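Local structure of leucine aminopeptidase 2 (Saccharomyces cerevisiae, 2XQ0) at residues L265-E277 / D581-R593. The protein is a zinc-dependent aminopeptidase that preferentially cleaves di- and tripeptides and also has low epoxide hydrolase activity in vitro. Numbering follows the deposited sequence.
Sequences LVNVDSYPYGGME and DWLGTVGRMKFVR. With BES (2-(3-amino-2-hydroxy-4-phenyl-butyrylamino)-4-methyl-pentanoic acid), chain B.
Met589 lays its methyl CE over one face of the Tyr273 ring, 3.8 Å from the ring centroid, a CH-pi contact. The bend at chi3 (-67°) turns CE onto the ring, where it lies nearest CE1 and CZ. The opposite face takes the phenyl group of bestatin, with BES C12 3.4 Å from Tyr273 CE1. The ring is thus sandwiched between helix 589-600 and the inhibitor. With an alanine here the ring is gone, and a gap would probably open between Met589 CE and the inhibitor phenyl. Met589 N donates to Pro272 O at 3.0 Å, with an N-H...O angle of 163°. Met589 CE also touches Pro272 CB. The Arg588 side chain, extended from CG to NE, sets one guanidinium face over Gly274 CA, which lies toward the rim, 3.4 Å from Arg588 NE. Lys590 CD covers the other face. Packing is also tight at Gly587, where a side chain would run into Ser270 CA and Asp269 O.

The Asp269 end is looser. A water bridges Asp269 OD1 and Thr585 O, and Thr585 is exposed. Arg231 forms a salt bridge with the same carboxylate oxygen. A second water links Ser270 O to Gly587 O.

Gly274 N donates to bestatin O4 at 2.6 Å. The loop carries the substrate-binding residues Pro272 to Glu277. Gly274 to Glu277 correspond to the start of the GxMEN exopeptidase motif of M1 aminopeptidases, here backed by the C-terminal helical domain.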
ATOM      1  N   LEU A 265       6.513   8.924   8.815  1.00 20.21           N
ATOM      2  CA  LEU A 265       5.499   9.253   9.814  1.00 20.03           C
ATOM      3  C   LEU A 265       4.927   7.958  10.354  1.00 26.53           C
ATOM      4  O   LEU A 265       4.348   7.191   9.595  1.00 20.05           O
ATOM      5  CB  LEU A 265       4.348  10.066   9.187  1.00 16.03           C
ATOM      6  CG  LEU A 265       3.111  10.248  10.076  1.00 21.61           C
ATOM      7  CD1 LEU A 265       3.449  11.081  11.276  1.00 20.21           C
ATOM      8  CD2 LEU A 265       1.930  10.889   9.303  1.00 21.61           C
ATOM      9  N   VAL A 266       5.098   7.696  11.652  1.00 22.01           N
ATOM     10  CA  VAL A 266       4.512   6.503  12.247  1.00 22.00           C
ATOM     11  C   VAL A 266       3.162   6.917  12.782  1.00 26.94           C
ATOM     12  O   VAL A 266       3.066   7.658  13.764  1.00 27.20           O
ATOM     13  CB  VAL A 266       5.386   5.869  13.355  1.00 22.08           C
ATOM     14  CG1 VAL A 266       4.628   4.743  14.026  1.00 23.03           C
ATOM     15  CG2 VAL A 266       6.705   5.337  12.759  1.00 20.05           C
ATOM     16  N   ASN A 267       2.113   6.468  12.100  1.00 23.84           N
ATOM     17  CA  ASN A 267       0.779   6.999  12.327  1.00 26.24           C
ATOM     18  C   ASN A 267       0.105   6.487  13.591  1.00 25.97           C
ATOM     19  O   ASN A 267       0.649   5.629  14.297  1.00 24.61           O
ATOM     20  CB  ASN A 267      -0.101   6.698  11.116  1.00 23.68           C
ATOM     21  CG  ASN A 267      -0.399   7.929  10.297  1.00 37.67           C
ATOM     22  OD1 ASN A 267      -0.654   9.002  10.837  1.00 31.65           O
ATOM     23  ND2 ASN A 267      -0.384   7.778   8.983  1.00 52.26           N
ATOM     24  N   VAL A 268      -1.088   7.016  13.852  1.00 24.04           N
ATOM     25  CA  VAL A 268      -1.937   6.564  14.953  1.00 31.07           C
ATOM     26  C   VAL A 268      -2.371   5.117  14.730  1.00 31.52           C
ATOM     27  O   VAL A 268      -2.319   4.605  13.613  1.00 26.75           O
ATOM     28  CB  VAL A 268      -3.189   7.480  15.127  1.00 31.43           C
ATOM     29  CG1 VAL A 268      -2.767   8.880  15.555  1.00 33.87           C
ATOM     30  CG2 VAL A 268      -3.993   7.544  13.838  1.00 27.79           C
ATOM     31  N   ASP A 269      -2.826   4.462  15.789  1.00 31.73           N
ATOM     32  CA  ASP A 269      -3.141   3.038  15.700  1.00 38.77           C
ATOM     33  C   ASP A 269      -4.280   2.685  14.727  1.00 37.50           C
ATOM     34  O   ASP A 269      -4.331   1.564  14.226  1.00 40.54           O
ATOM     35  CB  ASP A 269      -3.356   2.443  17.103  1.00 41.10           C
ATOM     36  CG  ASP A 269      -2.233   2.819  18.071  1.00 47.04           C
ATOM     37  OD1 ASP A 269      -1.229   2.078  18.159  1.00 45.33           O
ATOM     38  OD2 ASP A 269      -2.348   3.870  18.740  1.00 59.03           O
ATOM     39  N   SER A 270      -5.157   3.644  14.421  1.00 31.82           N
ATOM     40  CA  SER A 270      -6.244   3.407  13.458  1.00 32.94           C
ATOM     41  C   SER A 270      -5.801   3.343  11.993  1.00 32.45           C
ATOM     42  O   SER A 270      -6.600   3.039  11.096  1.00 31.67           O
ATOM     43  CB  SER A 270      -7.333   4.475  13.598  1.00 35.28           C
ATOM     44  OG  SER A 270      -6.828   5.769  13.309  1.00 34.43           O
ATOM     45  N   TYR A 271      -4.531   3.625  11.737  1.00 31.47           N
ATOM     46  CA  TYR A 271      -4.045   3.624  10.370  1.00 28.20           C
ATOM     47  C   TYR A 271      -4.278   2.257   9.693  1.00 31.78           C
ATOM     48  O   TYR A 271      -3.876   1.222  10.223  1.00 34.71           O
ATOM     49  CB  TYR A 271      -2.572   4.033  10.329  1.00 27.90           C
ATOM     50  CG  TYR A 271      -2.091   4.295   8.927  1.00 30.03           C
ATOM     51  CD1 TYR A 271      -2.503   5.424   8.236  1.00 28.89           C
ATOM     52  CD2 TYR A 271      -1.222   3.417   8.297  1.00 32.22           C
ATOM     53  CE1 TYR A 271      -2.073   5.668   6.952  1.00 28.23           C
ATOM     54  CE2 TYR A 271      -0.791   3.645   7.011  1.00 26.14           C
ATOM     55  CZ  TYR A 271      -1.220   4.771   6.344  1.00 29.75           C
ATOM     56  OH  TYR A 271      -0.786   4.997   5.072  1.00 31.42           O
ATOM     57  N   PRO A 272      -4.924   2.253   8.514  1.00 34.16           N
ATOM     58  CA  PRO A 272      -5.437   1.011   7.915  1.00 36.15           C
ATOM     59  C   PRO A 272      -4.502   0.283   6.942  1.00 35.80           C
ATOM     60  O   PRO A 272      -4.785  -0.864   6.594  1.00 39.63           O
ATOM     61  CB  PRO A 272      -6.683   1.494   7.164  1.00 38.72           C
ATOM     62  CG  PRO A 272      -6.311   2.890   6.731  1.00 39.78           C
ATOM     63  CD  PRO A 272      -5.364   3.447   7.768  1.00 39.13           C
ATOM     64  N   TYR A 273      -3.429   0.923   6.491  1.00 27.51           N
ATOM     65  CA  TYR A 273      -2.500   0.259   5.585  1.00 24.64           C
ATOM     66  C   TYR A 273      -1.196   0.005   6.303  1.00 21.83           C
ATOM     67  O   TYR A 273      -1.027   0.432   7.444  1.00 30.34           O
ATOM     68  CB  TYR A 273      -2.300   1.085   4.311  1.00 33.96           C
ATOM     69  CG  TYR A 273      -3.601   1.307   3.572  1.00 47.19           C
ATOM     70  CD1 TYR A 273      -4.042   0.406   2.618  1.00 56.14           C
ATOM     71  CD2 TYR A 273      -4.404   2.400   3.859  1.00 50.20           C
ATOM     72  CE1 TYR A 273      -5.242   0.595   1.959  1.00 64.29           C
ATOM     73  CE2 TYR A 273      -5.601   2.597   3.209  1.00 58.03           C
ATOM     74  CZ  TYR A 273      -6.019   1.694   2.259  1.00 66.91           C
ATOM     75  OH  TYR A 273      -7.218   1.895   1.607  1.00 68.11           O
ATOM     76  N   GLY A 274      -0.292  -0.719   5.653  1.00 25.70           N
ATOM     77  CA  GLY A 274       1.002  -1.014   6.236  1.00 22.88           C
ATOM     78  C   GLY A 274       1.835   0.239   6.036  1.00 28.04           C
ATOM     79  O   GLY A 274       2.617   0.632   6.893  1.00 24.00           O
ATOM     80  N   GLY A 275       1.630   0.896   4.901  1.00 30.27           N
ATOM     81  CA  GLY A 275       2.378   2.101   4.601  1.00 32.19           C
ATOM     82  C   GLY A 275       1.834   2.796   3.383  1.00 28.20           C
ATOM     83  O   GLY A 275       1.047   2.206   2.649  1.00 40.21           O
ATOM     84  N   MET A 276       2.237   4.050   3.172  1.00 20.70           N
ATOM     85  CA  MET A 276       1.831   4.791   1.975  1.00 20.08           C
ATOM     86  C   MET A 276       3.031   5.628   1.618  1.00 27.65           C
ATOM     87  O   MET A 276       3.556   6.353   2.469  1.00 17.96           O
ATOM     88  CB  MET A 276       0.631   5.693   2.237  1.00 17.97           C
ATOM     89  CG  MET A 276       0.249   6.578   1.054  1.00 26.85           C
ATOM     90  SD  MET A 276      -0.136   5.656  -0.470  1.00 36.79           S
ATOM     91  CE  MET A 276       0.334   6.843  -1.730  1.00 38.23           C
ATOM     92  N   GLU A 277       3.441   5.522   0.361  1.00 22.11           N
ATOM     93  CA  GLU A 277       4.682   6.103  -0.138  1.00 17.88           C
ATOM     94  C   GLU A 277       4.593   7.581  -0.526  1.00 20.46           C
ATOM     95  O   GLU A 277       5.135   7.972  -1.554  1.00 26.43           O
ATOM     96  CB  GLU A 277       5.114   5.300  -1.372  1.00 20.53           C
ATOM     97  CG  GLU A 277       4.202   5.478  -2.630  1.00 17.03           C
ATOM     98  CD  GLU A 277       3.051   4.449  -2.747  1.00 26.45           C
ATOM     99  OE1 GLU A 277       2.661   3.826  -1.732  1.00 27.86           O
ATOM    100  OE2 GLU A 277       2.528   4.266  -3.873  1.00 32.31           O
ATOM    101  N   ASP A 581     -10.166  -8.273  22.571  1.00 69.53           N
ATOM    102  CA  ASP A 581      -9.558  -7.061  23.119  1.00 73.46           C
ATOM    103  C   ASP A 581      -8.374  -6.557  22.298  1.00 62.36           C
ATOM    104  O   ASP A 581      -8.176  -5.354  22.177  1.00 59.64           O
ATOM    105  CB  ASP A 581      -9.106  -7.284  24.561  1.00 78.18           C
ATOM    106  CG  ASP A 581     -10.249  -7.665  25.481  1.00 82.37           C
ATOM    107  OD1 ASP A 581     -11.380  -7.157  25.294  1.00 87.70           O
ATOM    108  OD2 ASP A 581     -10.003  -8.476  26.397  1.00 81.48           O
ATOM    109  N   TRP A 582      -7.579  -7.481  21.762  1.00 54.21           N
ATOM    110  CA  TRP A 582      -6.456  -7.110  20.901  1.00 55.53           C
ATOM    111  C   TRP A 582      -6.943  -6.352  19.663  1.00 59.31           C
ATOM    112  O   TRP A 582      -6.307  -5.397  19.200  1.00 54.95           O
ATOM    113  CB  TRP A 582      -5.691  -8.356  20.470  1.00 54.94           C
ATOM    114  CG  TRP A 582      -4.505  -8.084  19.593  1.00 56.55           C
ATOM    115  CD1 TRP A 582      -3.273  -7.642  19.990  1.00 59.64           C
ATOM    116  CD2 TRP A 582      -4.427  -8.258  18.172  1.00 49.88           C
ATOM    117  NE1 TRP A 582      -2.437  -7.523  18.907  1.00 48.91           N
ATOM    118  CE2 TRP A 582      -3.117  -7.900  17.778  1.00 51.79           C
ATOM    119  CE3 TRP A 582      -5.334  -8.680  17.195  1.00 45.62           C
ATOM    120  CZ2 TRP A 582      -2.693  -7.954  16.447  1.00 45.75           C
ATOM    121  CZ3 TRP A 582      -4.911  -8.731  15.872  1.00 46.24           C
ATOM    122  CH2 TRP A 582      -3.604  -8.373  15.511  1.00 42.94           C
ATOM    123  N   LEU A 583      -8.075  -6.799  19.131  1.00 57.61           N
ATOM    124  CA  LEU A 583      -8.668  -6.208  17.943  1.00 58.31           C
ATOM    125  C   LEU A 583      -9.084  -4.761  18.226  1.00 61.10           C
ATOM    126  O   LEU A 583      -9.288  -3.955  17.313  1.00 64.73           O
ATOM    127  CB  LEU A 583      -9.869  -7.049  17.520  1.00 66.14           C
ATOM    128  CG  LEU A 583     -10.067  -7.265  16.026  1.00 63.26           C
ATOM    129  CD1 LEU A 583     -10.063  -5.931  15.305  1.00 70.86           C
ATOM    130  CD2 LEU A 583      -8.991  -8.154  15.494  1.00 53.27           C
ATOM    131  N   GLY A 584      -9.204  -4.428  19.505  1.00 59.47           N
ATOM    132  CA  GLY A 584      -9.533  -3.073  19.894  1.00 64.57           C
ATOM    133  C   GLY A 584      -8.284  -2.227  20.023  1.00 64.82           C
ATOM    134  O   GLY A 584      -8.355  -1.042  20.364  1.00 66.71           O
ATOM    135  N   THR A 585      -7.136  -2.841  19.746  1.00 55.11           N
ATOM    136  CA  THR A 585      -5.853  -2.159  19.892  1.00 58.07           C
ATOM    137  C   THR A 585      -5.178  -1.873  18.542  1.00 56.23           C
ATOM    138  O   THR A 585      -4.279  -1.037  18.468  1.00 59.39           O
ATOM    139  CB  THR A 585      -4.883  -2.949  20.822  1.00 52.45           C
ATOM    140  OG1 THR A 585      -4.301  -4.042  20.107  1.00 51.83           O
ATOM    141  CG2 THR A 585      -5.625  -3.482  22.056  1.00 52.26           C
ATOM    142  N   VAL A 586      -5.614  -2.560  17.485  1.00 54.05           N
ATOM    143  CA  VAL A 586      -5.061  -2.351  16.143  1.00 55.94           C
ATOM    144  C   VAL A 586      -6.121  -1.917  15.125  1.00 50.02           C
ATOM    145  O   VAL A 586      -7.301  -2.209  15.288  1.00 54.62           O
ATOM    146  CB  VAL A 586      -4.306  -3.609  15.606  1.00 48.06           C
ATOM    147  CG1 VAL A 586      -3.091  -3.927  16.476  1.00 54.41           C
ATOM    148  CG2 VAL A 586      -5.237  -4.812  15.523  1.00 49.72           C
ATOM    149  N   GLY A 587      -5.686  -1.221  14.076  1.00 48.54           N
ATOM    150  CA  GLY A 587      -6.582  -0.736  13.036  1.00 43.67           C
ATOM    151  C   GLY A 587      -6.159  -1.139  11.628  1.00 41.08           C
ATOM    152  O   GLY A 587      -6.892  -0.933  10.660  1.00 33.79           O
ATOM    153  N   ARG A 588      -4.967  -1.713  11.507  1.00 38.93           N
ATOM    154  CA  ARG A 588      -4.468  -2.153  10.205  1.00 41.12           C
ATOM    155  C   ARG A 588      -5.401  -3.197   9.588  1.00 37.11           C
ATOM    156  O   ARG A 588      -5.635  -4.244  10.181  1.00 36.18           O
ATOM    157  CB  ARG A 588      -3.056  -2.726  10.341  1.00 37.65           C
ATOM    158  CG  ARG A 588      -2.397  -3.054   9.010  1.00 41.08           C
ATOM    159  CD  ARG A 588      -0.923  -3.377   9.189  1.00 39.01           C
ATOM    160  NE  ARG A 588      -0.295  -3.726   7.920  1.00 36.75           N
ATOM    161  CZ  ARG A 588       0.935  -4.209   7.801  1.00 35.20           C
ATOM    162  NH1 ARG A 588       1.688  -4.392   8.875  1.00 28.50           N
ATOM    163  NH2 ARG A 588       1.414  -4.504   6.602  1.00 37.86           N
ATOM    164  N   MET A 589      -5.926  -2.911   8.396  1.00 42.40           N
ATOM    165  CA  MET A 589      -6.932  -3.784   7.786  1.00 45.96           C
ATOM    166  C   MET A 589      -6.496  -5.237   7.743  1.00 39.49           C
ATOM    167  O   MET A 589      -7.272  -6.141   8.068  1.00 45.56           O
ATOM    168  CB  MET A 589      -7.320  -3.300   6.385  1.00 48.55           C
ATOM    169  CG  MET A 589      -8.394  -2.225   6.394  1.00 53.40           C
ATOM    170  SD  MET A 589      -8.953  -1.715   4.756  1.00 58.43           S
ATOM    171  CE  MET A 589      -7.484  -0.926   4.098  1.00 56.21           C
ATOM    172  N   LYS A 590      -5.245  -5.459   7.361  1.00 34.73           N
ATOM    173  CA  LYS A 590      -4.736  -6.826   7.214  1.00 36.67           C
ATOM    174  C   LYS A 590      -4.966  -7.692   8.459  1.00 36.53           C
ATOM    175  O   LYS A 590      -5.075  -8.915   8.345  1.00 34.66           O
ATOM    176  CB  LYS A 590      -3.254  -6.816   6.813  1.00 47.40           C
ATOM    177  CG  LYS A 590      -2.285  -7.166   7.933  1.00 57.86           C
ATOM    178  CD  LYS A 590      -0.814  -7.097   7.489  1.00 52.76           C
ATOM    179  CE  LYS A 590      -0.401  -8.285   6.635  1.00 48.53           C
ATOM    180  NZ  LYS A 590       1.086  -8.386   6.523  1.00 46.62           N
ATOM    181  N   PHE A 591      -5.037  -7.076   9.642  1.00 39.54           N
ATOM    182  CA  PHE A 591      -5.294  -7.824  10.882  1.00 43.13           C
ATOM    183  C   PHE A 591      -6.750  -7.747  11.315  1.00 50.34           C
ATOM    184  O   PHE A 591      -7.346  -8.754  11.714  1.00 47.79           O
ATOM    185  CB  PHE A 591      -4.408  -7.338  12.033  1.00 43.76           C
ATOM    186  CG  PHE A 591      -2.939  -7.335  11.712  1.00 41.92           C
ATOM    187  CD1 PHE A 591      -2.325  -8.470  11.217  1.00 37.13           C
ATOM    188  CD2 PHE A 591      -2.176  -6.192  11.918  1.00 41.55           C
ATOM    189  CE1 PHE A 591      -0.976  -8.463  10.920  1.00 36.97           C
ATOM    190  CE2 PHE A 591      -0.823  -6.183  11.624  1.00 38.40           C
ATOM    191  CZ  PHE A 591      -0.228  -7.314  11.126  1.00 37.23           C
ATOM    192  N   VAL A 592      -7.309  -6.542  11.228  1.00 57.36           N
ATOM    193  CA  VAL A 592      -8.679  -6.258  11.643  1.00 53.48           C
ATOM    194  C   VAL A 592      -9.741  -7.058  10.879  1.00 56.61           C
ATOM    195  O   VAL A 592     -10.581  -7.718  11.499  1.00 59.67           O
ATOM    196  CB  VAL A 592      -8.975  -4.747  11.543  1.00 45.86           C
ATOM    197  CG1 VAL A 592     -10.461  -4.455  11.740  1.00 48.22           C
ATOM    198  CG2 VAL A 592      -8.132  -3.979  12.553  1.00 58.30           C
ATOM    199  N   ARG A 593      -9.708  -7.002   9.547  1.00 53.65           N
ATOM    200  CA  ARG A 593     -10.695  -7.713   8.728  1.00 58.20           C
ATOM    201  C   ARG A 593     -10.681  -9.219   8.988  1.00 61.01           C
ATOM    202  O   ARG A 593     -11.712  -9.814   9.311  1.00 60.14           O
ATOM    203  CB  ARG A 593     -10.468  -7.458   7.238  1.00 61.48           C
ATOM    204  CG  ARG A 593     -10.817  -6.072   6.770  1.00 70.09           C
ATOM    205  CD  ARG A 593     -10.717  -5.983   5.259  1.00 72.33           C
ATOM    206  NE  ARG A 593     -11.805  -6.703   4.605  1.00 73.74           N
ATOM    207  CZ  ARG A 593     -12.085  -6.613   3.308  1.00 74.60           C
ATOM    208  NH1 ARG A 593     -11.351  -5.829   2.522  1.00 72.54           N
ATOM    209  NH2 ARG A 593     -13.106  -7.299   2.800  1.00 69.95           N
TER
HETATM  210  N2  BES B 901       0.155   2.741  -1.318  1.00 46.76           N
HETATM  211  C1  BES B 901       0.168   1.301  -1.164  1.00 45.88           C
HETATM  212  C6  BES B 901      -1.091   0.837  -0.430  1.00 46.67           C
HETATM  213  C7  BES B 901      -2.319   1.153  -1.254  1.00 48.03           C
HETATM  214  C8  BES B 901      -2.340   0.841  -2.608  1.00 45.10           C
HETATM  215  C12 BES B 901      -3.419   1.769  -0.665  1.00 51.51           C
HETATM  216  C9  BES B 901      -3.464   1.134  -3.372  1.00 44.27           C
HETATM  217  C11 BES B 901      -4.544   2.064  -1.431  1.00 49.59           C
HETATM  218  C10 BES B 901      -4.567   1.745  -2.785  1.00 44.60           C
HETATM  219  C2  BES B 901       1.419   0.837  -0.406  1.00 44.93           C
HETATM  220  O2  BES B 901       2.663   1.238  -0.999  1.00 32.40           O
HETATM  221  C3  BES B 901       1.361  -0.652  -0.335  1.00 47.59           C
HETATM  222  O3  BES B 901       1.560  -1.355  -1.329  1.00 38.26           O
HETATM  223  N1  BES B 901       1.052  -1.045   0.894  1.00 55.01           N
HETATM  224  C4  BES B 901       0.890  -2.396   1.391  1.00 58.17           C
HETATM  225  C13 BES B 901       2.240  -2.701   2.027  1.00 51.78           C
HETATM  226  C14 BES B 901       2.857  -3.996   1.514  1.00 54.64           C
HETATM  227  C15 BES B 901       4.364  -3.986   1.745  1.00 48.21           C
HETATM  228  C16 BES B 901       2.528  -4.243   0.044  1.00 59.03           C
HETATM  229  C5  BES B 901      -0.154  -2.331   2.469  1.00 58.04           C
HETATM  230  O1  BES B 901      -0.829  -3.354   2.723  1.00 58.99           O
HETATM  231  O4  BES B 901      -0.315  -1.241   3.074  1.00 49.54           O
HETATM  232  O   HOH W   1      -1.569  -0.319  17.169  1.00 36.30           O
HETATM  233  O   HOH W   2      -8.649   1.388  10.918  1.00 38.89           O
HETATM  234  O   HOH W   3      -3.896  -3.351   5.682  1.00 41.27           O